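Local coordinates for protein alpha-L-rhamnosidase (Streptomyces avermitilis, PDB 3W5M) that removes terminal non-reducing alpha-L-rhamnose residues from citrus flavonoids such as naringin and rutin and from gum arabic, and also carries a calcium-dependent rhamnose-binding module, at residues Y729-K732 with G736-R739; A725-L730 with A783-L788; L4-P9 with W88-W93; A931-G936 with A958-L963. One frame throughout, in Å; residues are numbered along the deposited sequence.

Contact 1: Y729-K732 with G736-R739; sequences YLEK and GLLR
At the C-terminal end of helix 713-732 the chain leaves the last turn, loops round and comes back over it, so that Arg739 lies on Leu730. Its guanidinium group takes the leucine methyl on one face: CD2 of Leu730 sits over the centre of the plane, 3.4 Å from CZ of Arg739. The arginine chain gets there by folding, with bends at chi2 (-95°) and chi3, and the two side chains cross at about a right angle. This is a helix of the (alpha/alpha)6-barrel that makes up the catalytic domain, and the folded arginine joins its end to the loop leading to helix 756-777. The NH groups have polar partners: NH1 bonds to the carbonyl O of His733, just past the helix, and NH2 to that of Gly691. Water 1 lies at the guanidinium edge, in the plane, accepting from NH1 of Arg739 at 3.1 Å and bonded to OH of Tyr729 at 2.8 Å, which links the tyrosine to the arginine through one molecule. These bonds limit rotation of the planar group. Trp695, which binds rhamnose, is about 9 Å from Arg739, measured between side chains. Nearer the solvent, exposed Glu731 runs side by side with Leu737, its OE2 3.9 Å from CD2 of Leu737. Phe764 of helix 756-777 packs against Leu730, Leu737 and Arg739.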
loop_
_atom_site.group_PDB
_atom_site.type_symbol
_atom_site.label_atom_id
_atom_site.label_comp_id
_atom_site.label_asym_id
_atom_site.label_seq_id
_atom_site.Cartn_x
_atom_site.Cartn_y
_atom_site.Cartn_z
ATOM N N TYR A 729 1.117 3.407 28.639
ATOM C CA TYR A 729 0.582 4.659 28.117
ATOM C C TYR A 729 -0.911 4.792 28.396
ATOM O O TYR A 729 -1.369 5.853 28.829
ATOM C CB TYR A 729 0.837 4.787 26.589
ATOM C CG TYR A 729 0.063 5.934 25.962
ATOM C CD1 TYR A 729 0.601 7.225 25.916
ATOM C CD2 TYR A 729 -1.225 5.731 25.440
ATOM C CE1 TYR A 729 -0.127 8.282 25.372
ATOM C CE2 TYR A 729 -1.932 6.768 24.860
ATOM C CZ TYR A 729 -1.389 8.035 24.849
ATOM O OH TYR A 729 -2.123 9.040 24.293
ATOM N N LEU A 730 -1.673 3.735 28.159
ATOM C CA LEU A 730 -3.120 3.808 28.280
ATOM C C LEU A 730 -3.552 3.952 29.743
ATOM O O LEU A 730 -4.527 4.638 30.044
ATOM C CB LEU A 730 -3.772 2.571 27.677
ATOM C CG LEU A 730 -3.768 2.481 26.135
ATOM C CD1 LEU A 730 -4.282 1.112 25.730
ATOM C CD2 LEU A 730 -4.581 3.593 25.461
ATOM N N GLU A 731 -2.841 3.283 30.641
ATOM C CA GLU A 731 -3.136 3.408 32.078
ATOM C C GLU A 731 -2.840 4.817 32.583
ATOM O O GLU A 731 -3.609 5.373 33.367
ATOM C CB GLU A 731 -2.353 2.373 32.885
ATOM C CG GLU A 731 -2.524 2.510 34.390
ATOM C CD GLU A 731 -2.349 1.195 35.136
ATOM O OE1 GLU A 731 -1.439 0.410 34.780
ATOM O OE2 GLU A 731 -3.128 0.948 36.092
ATOM N N LYS A 732 -1.736 5.401 32.125
ATOM C CA LYS A 732 -1.396 6.776 32.482
ATOM C C LYS A 732 -2.459 7.773 31.984
ATOM O O LYS A 732 -2.818 8.716 32.691
ATOM C CB LYS A 732 -0.017 7.135 31.936
ATOM C CG LYS A 732 0.518 8.459 32.450
ATOM C CD LYS A 732 1.823 8.826 31.762
ATOM C CE LYS A 732 2.330 10.176 32.251
ATOM N NZ LYS A 732 3.231 10.777 31.232
ATOM N N GLY A 736 -9.208 6.058 36.933
ATOM C CA GLY A 736 -9.777 4.807 37.464
ATOM C C GLY A 736 -10.066 3.824 36.354
ATOM O O GLY A 736 -11.087 3.138 36.367
ATOM N N LEU A 737 -9.175 3.828 35.352
ATOM C CA LEU A 737 -9.197 2.939 34.189
ATOM C C LEU A 737 -10.216 3.299 33.112
ATOM O O LEU A 737 -10.348 2.582 32.118
ATOM C CB LEU A 737 -9.311 1.468 34.616
ATOM C CG LEU A 737 -8.209 1.020 35.584
ATOM C CD1 LEU A 737 -8.567 -0.351 36.127
ATOM C CD2 LEU A 737 -6.824 1.018 34.931
ATOM N N LEU A 738 -10.935 4.409 33.299
ATOM C CA LEU A 738 -11.887 4.851 32.295
ATOM C C LEU A 738 -11.137 5.761 31.353
ATOM O O LEU A 738 -10.388 6.630 31.793
ATOM C CB LEU A 738 -13.083 5.586 32.931
ATOM C CG LEU A 738 -13.860 4.810 34.008
ATOM C CD1 LEU A 738 -15.049 5.652 34.476
ATOM C CD2 LEU A 738 -14.308 3.422 33.529
ATOM N N ARG A 739 -11.322 5.552 30.051
ATOM C CA ARG A 739 -10.601 6.361 29.074
ATOM C C ARG A 739 -11.426 7.574 28.629
ATOM O O ARG A 739 -12.661 7.500 28.603
ATOM C CB ARG A 739 -10.200 5.480 27.877
ATOM C CG ARG A 739 -9.118 4.469 28.260
ATOM C CD ARG A 739 -7.733 5.013 27.931
ATOM N NE ARG A 739 -7.569 5.184 26.477
ATOM C CZ ARG A 739 -6.794 6.114 25.911
ATOM N NH1 ARG A 739 -6.122 6.971 26.654
ATOM N NH2 ARG A 739 -6.700 6.184 24.580
HETATM O O HOH W 1 -4.877 9.031 24.643
#

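Contact 2: A725-L730 with A783-L788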
loop_
_atom_site.group_PDB
_atom_site.type_symbol
_atom_site.label_atom_id
_atom_site.label_comp_id
_atom_site.label_asym_id
_atom_site.label_seq_id
_atom_site.Cartn_x
_atom_site.Cartn_y
_atom_site.Cartn_z
ATOM N N ALA A 725 4.381 -1.254 26.537
ATOM C CA ALA A 725 4.545 0.186 26.563
ATOM C C ALA A 725 3.235 0.908 26.231
ATOM O O ALA A 725 2.978 1.984 26.764
ATOM C CB ALA A 725 5.661 0.624 25.630
ATOM N N TRP A 726 2.423 0.304 25.352
ATOM C CA TRP A 726 1.118 0.848 24.947
ATOM C C TRP A 726 0.183 0.795 26.142
ATOM O O TRP A 726 -0.497 1.792 26.431
ATOM C CB TRP A 726 0.559 0.036 23.782
ATOM C CG TRP A 726 -0.839 0.285 23.311
ATOM C CD1 TRP A 726 -1.802 -0.660 23.128
ATOM C CD2 TRP A 726 -1.392 1.516 22.832
ATOM N NE1 TRP A 726 -2.925 -0.111 22.572
ATOM C CE2 TRP A 726 -2.715 1.238 22.412
ATOM C CE3 TRP A 726 -0.903 2.837 22.735
ATOM C CZ2 TRP A 726 -3.569 2.217 21.893
ATOM C CZ3 TRP A 726 -1.782 3.843 22.229
ATOM C CH2 TRP A 726 -3.094 3.512 21.825
ATOM N N LEU A 727 0.176 -0.336 26.855
ATOM C CA LEU A 727 -0.747 -0.495 28.003
ATOM C C LEU A 727 -0.391 0.479 29.114
ATOM O O LEU A 727 -1.288 1.020 29.810
ATOM C CB LEU A 727 -0.747 -1.943 28.530
ATOM C CG LEU A 727 -1.475 -2.991 27.671
ATOM C CD1 LEU A 727 -1.166 -4.402 28.144
ATOM C CD2 LEU A 727 -2.980 -2.760 27.576
ATOM N N ARG A 728 0.911 0.692 29.297
ATOM C CA ARG A 728 1.430 1.638 30.281
ATOM C C ARG A 728 1.001 3.065 29.924
ATOM O O ARG A 728 0.536 3.828 30.795
ATOM C CB ARG A 728 2.937 1.501 30.418
ATOM C CG ARG A 728 3.622 2.631 31.151
ATOM C CD ARG A 728 5.121 2.447 31.073
ATOM N NE ARG A 728 5.569 1.338 31.910
ATOM C CZ ARG A 728 6.800 0.828 31.869
ATOM N NH1 ARG A 728 7.693 1.328 31.020
ATOM N NH2 ARG A 728 7.139 -0.182 32.672
ATOM N N TYR A 729 1.117 3.407 28.639
ATOM C CA TYR A 729 0.582 4.659 28.117
ATOM C C TYR A 729 -0.911 4.792 28.396
ATOM O O TYR A 729 -1.369 5.853 28.829
ATOM C CB TYR A 729 0.837 4.787 26.589
ATOM C CG TYR A 729 0.063 5.934 25.962
ATOM C CD1 TYR A 729 0.601 7.225 25.916
ATOM C CD2 TYR A 729 -1.225 5.731 25.440
ATOM C CE1 TYR A 729 -0.127 8.282 25.372
ATOM C CE2 TYR A 729 -1.932 6.768 24.860
ATOM C CZ TYR A 729 -1.389 8.035 24.849
ATOM O OH TYR A 729 -2.123 9.040 24.293
ATOM N N LEU A 730 -1.673 3.735 28.159
ATOM C CA LEU A 730 -3.120 3.808 28.280
ATOM C C LEU A 730 -3.552 3.952 29.743
ATOM O O LEU A 730 -4.527 4.638 30.044
ATOM C CB LEU A 730 -3.772 2.571 27.677
ATOM C CG LEU A 730 -3.768 2.481 26.135
ATOM C CD1 LEU A 730 -4.282 1.112 25.730
ATOM C CD2 LEU A 730 -4.581 3.593 25.461
ATOM N N ALA A 783 0.080 -13.002 34.729
ATOM C CA ALA A 783 -0.724 -12.502 35.865
ATOM C C ALA A 783 -0.898 -10.983 35.912
ATOM O O ALA A 783 -2.030 -10.526 36.108
ATOM C CB ALA A 783 -0.238 -13.068 37.213
ATOM N N PRO A 784 0.183 -10.196 35.691
ATOM C CA PRO A 784 0.006 -8.739 35.637
ATOM C C PRO A 784 -1.027 -8.271 34.607
ATOM O O PRO A 784 -1.820 -7.378 34.901
ATOM C CB PRO A 784 1.398 -8.229 35.255
ATOM C CG PRO A 784 2.331 -9.255 35.783
ATOM C CD PRO A 784 1.615 -10.567 35.632
ATOM N N TYR A 785 -1.011 -8.857 33.404
ATOM C CA TYR A 785 -1.966 -8.493 32.365
ATOM C C TYR A 785 -3.376 -8.995 32.640
ATOM O O TYR A 785 -4.359 -8.312 32.347
ATOM C CB TYR A 785 -1.509 -9.047 31.017
ATOM C CG TYR A 785 -0.145 -8.581 30.583
ATOM C CD1 TYR A 785 0.192 -7.225 30.601
ATOM C CD2 TYR A 785 0.805 -9.494 30.110
ATOM C CE1 TYR A 785 1.443 -6.782 30.183
ATOM C CE2 TYR A 785 2.060 -9.063 29.681
ATOM C CZ TYR A 785 2.373 -7.706 29.717
ATOM O OH TYR A 785 3.616 -7.278 29.297
ATOM N N THR A 786 -3.480 -10.203 33.174
ATOM C CA THR A 786 -4.782 -10.749 33.486
ATOM C C THR A 786 -5.449 -9.896 34.565
ATOM O O THR A 786 -6.659 -9.628 34.498
ATOM C CB THR A 786 -4.682 -12.217 33.935
ATOM O OG1 THR A 786 -4.209 -12.997 32.831
ATOM C CG2 THR A 786 -6.045 -12.750 34.326
ATOM N N ASP A 787 -4.651 -9.492 35.542
ATOM C CA ASP A 787 -5.118 -8.645 36.636
ATOM C C ASP A 787 -5.555 -7.272 36.117
ATOM O O ASP A 787 -6.603 -6.745 36.527
ATOM C CB ASP A 787 -4.020 -8.495 37.697
ATOM C CG ASP A 787 -4.322 -7.381 38.707
ATOM O OD1 ASP A 787 -5.365 -7.455 39.392
ATOM O OD2 ASP A 787 -3.521 -6.422 38.801
ATOM N N LEU A 788 -4.760 -6.703 35.207
ATOM C CA LEU A 788 -5.129 -5.434 34.557
ATOM C C LEU A 788 -6.448 -5.544 33.832
ATOM O O LEU A 788 -7.286 -4.667 33.984
ATOM C CB LEU A 788 -4.042 -4.960 33.587
ATOM C CG LEU A 788 -4.395 -3.684 32.809
ATOM C CD1 LEU A 788 -4.635 -2.486 33.730
ATOM C CD2 LEU A 788 -3.297 -3.361 31.805
#
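Leu727 points from helix 713-732 toward helix 783-800 and divides its two methyls between two partners. CD1 goes to the ring of Tyr785, 4.0 Å from its CD1 and 4.1 Å from its CE1, so the methyl lies against the CD1-CE1 bond. The two side chains meet at a slant. Tyr785 does not set out toward the other helix; with CG beside its own backbone N (chi1 -58°), its ring swings over to meet the leucine. The other methyl, CD2 of Leu727, faces CD2 of Leu788 at 4.3 Å. Leu788 is one turn further along its helix and, unlike Tyr785, starts out toward the partner segment.

The helices are well separated here, with CA of Leu727 and CA of Tyr785 9.2 Å apart, so these three side chains bridge the gap. Helix 756-777 shares the packing: its Ala771 touches Leu727 and its Ala772 touches Tyr785. All three helices belong to the (alpha/alpha)6-barrel. The tyrosine's OH bonds to ND1 of His724, on the same helix as Leu727. Across the two segments themselves the attraction is dispersion and the burial of apolar surface, while the directional bond to His724 helps hold the far end of the tyrosine in place.

Contact 3: L4-P9 with W88-W93; sequences LRVTSP and WSVRVW
Pro9, Val6 and Leu4 face Trp88, Val90 and Val92 across the interior of the N-terminal immunoglobulin-like domain, a beta-sandwich, probably the fibronectin type 3 fold of this enzyme. The two segments run roughly antiparallel, their end-to-end directions 153° apart, but they belong to different sheets: strand 5-6 pairs with strand 26-32, and strand 85-94 lies between strands 40-48 and 106-110. Backbone bonds accordingly run within each sheet, as from Arg5 to Ala32 and from Ser89 to Arg46.

What passes between the segments is apolar packing. Two of the three pairs are aliphatic. CD2 of Leu4 meets CG2 of Val92 at 4.3 Å, and CG1 of Val6 meets CG1 of Val90 at 4.2 Å, with the valines crossing at about a right angle. In Val90 that methyl stands between its backbone N and carbonyl carbon (chi1 62°), which aims it at the opposite sheet. Trp29 of strand 26-32 packs against Val6, Val90 and Val92 together.

The third pair sets a proline against an aromatic ring. Trp88 does not start out toward the other segment, and only the far end of its indole reaches it. Trp108 meets this tryptophan edge-to-face. Pro9 comes at the six-membered ring obliquely with a single ring carbon, its CB lying 3.6 Å from CH2 and 3.7 Å from CZ2 of Trp88.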
loop_
_atom_site.group_PDB
_atom_site.type_symbol
_atom_site.label_atom_id
_atom_site.label_comp_id
_atom_site.label_asym_id
_atom_site.label_seq_id
_atom_site.Cartn_x
_atom_site.Cartn_y
_atom_site.Cartn_z
ATOM N N LEU A 4 3.999 -40.920 4.345
ATOM C CA LEU A 4 3.966 -39.473 4.495
ATOM C C LEU A 4 5.054 -38.875 3.603
ATOM O O LEU A 4 6.163 -39.377 3.585
ATOM C CB LEU A 4 4.284 -39.168 5.955
ATOM C CG LEU A 4 3.781 -37.943 6.705
ATOM C CD1 LEU A 4 2.388 -37.503 6.270
ATOM C CD2 LEU A 4 3.793 -38.251 8.193
ATOM N N ARG A 5 4.755 -37.823 2.852
ATOM C CA ARG A 5 5.812 -37.154 2.083
ATOM C C ARG A 5 5.772 -35.631 2.251
ATOM O O ARG A 5 4.710 -35.073 2.416
ATOM C CB ARG A 5 5.747 -37.551 0.604
ATOM C CG ARG A 5 4.773 -36.782 -0.259
ATOM C CD ARG A 5 4.755 -37.340 -1.694
ATOM N NE ARG A 5 4.127 -36.423 -2.646
ATOM C CZ ARG A 5 2.812 -36.269 -2.794
ATOM N NH1 ARG A 5 1.961 -36.972 -2.061
ATOM N NH2 ARG A 5 2.335 -35.403 -3.683
ATOM N N VAL A 6 6.928 -34.979 2.191
ATOM C CA VAL A 6 6.991 -33.524 2.345
ATOM C C VAL A 6 6.733 -32.877 0.991
ATOM O O VAL A 6 7.311 -33.294 -0.014
ATOM C CB VAL A 6 8.317 -33.068 2.995
ATOM C CG1 VAL A 6 8.535 -31.562 2.835
ATOM C CG2 VAL A 6 8.341 -33.463 4.479
ATOM N N THR A 7 5.842 -31.889 0.956
ATOM C CA THR A 7 5.523 -31.182 -0.292
ATOM C C THR A 7 5.723 -29.690 -0.063
ATOM O O THR A 7 5.299 -29.165 0.965
ATOM C CB THR A 7 4.049 -31.399 -0.731
ATOM O OG1 THR A 7 3.158 -30.923 0.291
ATOM C CG2 THR A 7 3.760 -32.852 -0.961
ATOM N N SER A 8 6.369 -29.013 -1.003
ATOM C CA SER A 8 6.494 -27.536 -0.956
ATOM C C SER A 8 7.146 -26.999 0.327
ATOM O O SER A 8 6.555 -26.156 1.025
ATOM C CB SER A 8 5.143 -26.846 -1.172
ATOM O OG SER A 8 4.687 -27.057 -2.493
ATOM N N PRO A 9 8.362 -27.459 0.635
ATOM C CA PRO A 9 8.936 -26.880 1.841
ATOM C C PRO A 9 9.295 -25.399 1.631
ATOM O O PRO A 9 9.539 -24.961 0.508
ATOM C CB PRO A 9 10.174 -27.743 2.082
ATOM C CG PRO A 9 10.585 -28.213 0.726
ATOM C CD PRO A 9 9.316 -28.337 -0.077
ATOM N N TRP A 88 18.920 -27.296 1.663
ATOM C CA TRP A 88 18.341 -28.013 2.762
ATOM C C TRP A 88 17.317 -29.039 2.344
ATOM O O TRP A 88 16.748 -28.990 1.267
ATOM C CB TRP A 88 17.768 -27.073 3.841
ATOM C CG TRP A 88 16.467 -26.390 3.461
ATOM C CD1 TRP A 88 16.304 -25.406 2.554
ATOM C CD2 TRP A 88 15.173 -26.683 3.995
ATOM N NE1 TRP A 88 14.965 -25.063 2.466
ATOM C CE2 TRP A 88 14.257 -25.818 3.362
ATOM C CE3 TRP A 88 14.703 -27.578 4.968
ATOM C CZ2 TRP A 88 12.889 -25.808 3.674
ATOM C CZ3 TRP A 88 13.329 -27.595 5.267
ATOM C CH2 TRP A 88 12.440 -26.702 4.620
ATOM N N SER A 89 17.087 -29.952 3.263
ATOM C CA SER A 89 16.206 -31.059 3.067
ATOM C C SER A 89 15.732 -31.456 4.441
ATOM O O SER A 89 16.443 -31.295 5.421
ATOM C CB SER A 89 16.973 -32.210 2.415
ATOM O OG SER A 89 16.077 -33.183 1.913
ATOM N N VAL A 90 14.517 -31.969 4.509
ATOM C CA VAL A 90 13.963 -32.472 5.761
ATOM C C VAL A 90 13.275 -33.830 5.499
ATOM O O VAL A 90 12.841 -34.128 4.367
ATOM C CB VAL A 90 12.960 -31.452 6.384
ATOM C CG1 VAL A 90 11.761 -31.195 5.468
ATOM C CG2 VAL A 90 12.491 -31.883 7.754
ATOM N N ARG A 91 13.205 -34.635 6.543
ATOM C CA ARG A 91 12.426 -35.865 6.543
ATOM C C ARG A 91 11.785 -35.957 7.898
ATOM O O ARG A 91 12.247 -35.336 8.858
ATOM C CB ARG A 91 13.282 -37.114 6.244
ATOM C CG ARG A 91 14.354 -37.419 7.271
ATOM C CD ARG A 91 14.787 -38.868 7.128
ATOM N NE ARG A 91 15.930 -39.171 7.974
ATOM C CZ ARG A 91 16.648 -40.284 7.874
ATOM N NH1 ARG A 91 16.329 -41.184 6.950
ATOM N NH2 ARG A 91 17.678 -40.487 8.697
ATOM N N VAL A 92 10.684 -36.690 7.971
ATOM C CA VAL A 92 9.944 -36.796 9.211
ATOM C C VAL A 92 9.598 -38.251 9.479
ATOM O O VAL A 92 9.644 -39.095 8.566
ATOM C CB VAL A 92 8.612 -36.004 9.130
ATOM C CG1 VAL A 92 8.855 -34.525 8.857
ATOM C CG2 VAL A 92 7.717 -36.596 8.054
ATOM N N TRP A 93 9.222 -38.506 10.720
ATOM C CA TRP A 93 8.716 -39.787 11.178
ATOM C C TRP A 93 7.252 -39.615 11.583
ATOM O O TRP A 93 6.916 -38.717 12.373
ATOM C CB TRP A 93 9.546 -40.285 12.369
ATOM C CG TRP A 93 10.947 -40.715 11.970
ATOM C CD1 TRP A 93 11.392 -42.006 11.792
ATOM C CD2 TRP A 93 12.083 -39.862 11.695
ATOM N NE1 TRP A 93 12.717 -42.001 11.417
ATOM C CE2 TRP A 93 13.164 -40.704 11.351
ATOM C CE3 TRP A 93 12.288 -38.473 11.708
ATOM C CZ2 TRP A 93 14.436 -40.196 11.015
ATOM C CZ3 TRP A 93 13.542 -37.975 11.375
ATOM C CH2 TRP A 93 14.603 -38.831 11.044
#

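Contact 4: A931-G936 with A958-L963; sequences AGIAPG and ATFASL
Ala931 and Ala958 meet methyl to methyl where the chain leaves the catalytic barrel and enters the C-terminal beta-sandwich, with CB of Ala931 3.5 Å from CB of Ala958. This is the tight part of the contact: the small side chains let the two CA atoms come within 5.8 Å of each other. CD1 of Ile933 reaches the same methyl, CB of Ala958, at 4.1 Å. The isoleucine thus spans two residues of the facing strand, because its branches part at CB. CG1 lies beside the backbone N (chi1 -64°) and its extended arm carries CD1 to Ala958, while CG2, anti to that N, is directed at Phe960.

Beyond Ile933 the segments draw apart and the packing becomes looser. CG2 of Ile933 is 4.2 Å from CB of Phe960, but the phenyl ring then leads away, inclined to the ring of Tyr940 at about 50°. On the strand 955-962 side, Ala961, at the centre of an inverse gamma turn, is exposed.

Gly932, with positive phi, is the first residue to leave the helical conformation after helix 923-929. The chain then goes into strand 934-935, at the edge of one sheet, while strand 955-962 lies in the other between strands 600-604 and 965-974; Phe600 touches Ala931, Ala958 and Phe960, and Thr969 touches Ile933 and Ala958.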
loop_
_atom_site.group_PDB
_atom_site.type_symbol
_atom_site.label_atom_id
_atom_site.label_comp_id
_atom_site.label_asym_id
_atom_site.label_seq_id
_atom_site.Cartn_x
_atom_site.Cartn_y
_atom_site.Cartn_z
ATOM N N ALA A 931 -18.208 -21.174 4.767
ATOM C CA ALA A 931 -17.218 -22.176 4.381
ATOM C C ALA A 931 -16.919 -23.126 5.569
ATOM O O ALA A 931 -16.600 -24.284 5.374
ATOM C CB ALA A 931 -15.952 -21.497 3.867
ATOM N N GLY A 932 -17.054 -22.631 6.791
ATOM C CA GLY A 932 -16.842 -23.480 7.961
ATOM C C GLY A 932 -15.378 -23.830 8.185
ATOM O O GLY A 932 -15.045 -24.990 8.454
ATOM N N ILE A 933 -14.505 -22.824 8.074
ATOM C CA ILE A 933 -13.056 -23.015 8.246
ATOM C C ILE A 933 -12.569 -21.961 9.213
ATOM O O ILE A 933 -12.570 -20.775 8.890
ATOM C CB ILE A 933 -12.281 -22.887 6.907
ATOM C CG1 ILE A 933 -12.695 -24.004 5.945
ATOM C CG2 ILE A 933 -10.764 -22.900 7.162
ATOM C CD1 ILE A 933 -12.015 -23.959 4.581
ATOM N N ALA A 934 -12.181 -22.373 10.420
ATOM C CA ALA A 934 -11.746 -21.423 11.452
ATOM C C ALA A 934 -10.701 -22.106 12.323
ATOM O O ALA A 934 -10.702 -23.308 12.408
ATOM C CB ALA A 934 -12.926 -20.966 12.303
ATOM N N PRO A 935 -9.782 -21.345 12.929
ATOM C CA PRO A 935 -8.747 -22.064 13.697
ATOM C C PRO A 935 -9.205 -22.414 15.121
ATOM O O PRO A 935 -9.513 -21.519 15.893
ATOM C CB PRO A 935 -7.587 -21.073 13.727
ATOM C CG PRO A 935 -8.213 -19.723 13.573
ATOM C CD PRO A 935 -9.494 -19.897 12.804
ATOM N N GLY A 936 -9.248 -23.707 15.446
ATOM C CA GLY A 936 -9.487 -24.163 16.829
ATOM C C GLY A 936 -8.270 -23.985 17.723
ATOM O O GLY A 936 -8.388 -23.684 18.917
ATOM N N ALA A 958 -14.898 -24.397 -0.423
ATOM C CA ALA A 958 -13.782 -23.503 -0.091
ATOM C C ALA A 958 -12.482 -24.285 0.007
ATOM O O ALA A 958 -12.481 -25.478 0.345
ATOM C CB ALA A 958 -14.048 -22.793 1.225
ATOM N N THR A 959 -11.366 -23.620 -0.286
ATOM C CA THR A 959 -10.052 -24.170 0.043
ATOM C C THR A 959 -9.196 -23.047 0.633
ATOM O O THR A 959 -9.055 -21.975 0.017
ATOM C CB THR A 959 -9.346 -24.751 -1.196
ATOM O OG1 THR A 959 -10.148 -25.795 -1.771
ATOM C CG2 THR A 959 -7.961 -25.322 -0.818
ATOM N N PHE A 960 -8.659 -23.283 1.826
ATOM C CA PHE A 960 -7.766 -22.355 2.492
ATOM C C PHE A 960 -6.352 -22.925 2.432
ATOM O O PHE A 960 -6.127 -24.051 2.858
ATOM C CB PHE A 960 -8.211 -22.153 3.935
ATOM C CG PHE A 960 -7.259 -21.357 4.765
ATOM C CD1 PHE A 960 -6.832 -20.083 4.367
ATOM C CD2 PHE A 960 -6.791 -21.873 5.970
ATOM C CE1 PHE A 960 -5.966 -19.356 5.155
ATOM C CE2 PHE A 960 -5.904 -21.157 6.752
ATOM C CZ PHE A 960 -5.482 -19.902 6.342
ATOM N N ALA A 961 -5.402 -22.151 1.891
ATOM C CA ALA A 961 -4.008 -22.595 1.797
ATOM C C ALA A 961 -3.316 -22.300 3.134
ATOM O O ALA A 961 -2.649 -21.259 3.295
ATOM C CB ALA A 961 -3.295 -21.866 0.663
ATOM N N SER A 962 -3.493 -23.180 4.116
ATOM C CA SER A 962 -2.865 -22.962 5.417
ATOM C C SER A 962 -1.369 -23.275 5.341
ATOM O O SER A 962 -0.907 -23.904 4.379
ATOM C CB SER A 962 -3.542 -23.810 6.512
ATOM O OG SER A 962 -2.995 -25.109 6.540
ATOM N N LEU A 963 -0.615 -22.894 6.383
ATOM C CA LEU A 963 0.826 -23.266 6.436
ATOM C C LEU A 963 1.088 -24.790 6.453
ATOM O O LEU A 963 2.120 -25.247 5.930
ATOM C CB LEU A 963 1.582 -22.580 7.593
ATOM C CG LEU A 963 1.462 -21.049 7.694
ATOM C CD1 LEU A 963 2.477 -20.501 8.697
ATOM C CD2 LEU A 963 1.681 -20.400 6.330
#

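In the fold
From the N terminus, contact 3 comes first: it brings segment 88-93 back against 4-9, joining the two sheets of the first domain. The calcium-binding module and other beta domains follow before the barrel. There contacts 1 and 2 both start from helix 713-732 and share Tyr729 and Leu730, their centres 10 Å apart. Contact 1 closes a short loop at the helix end, nested inside the longer one that contact 2 closes, through helix 756-777 to helix 783-800. Contact 4 closes last, over 22 residues, inside the C-terminal domain. Contacts 3 and 4 are in series with the nested pair, yet come within about 7 Å of each other at their nearest atoms, without touching.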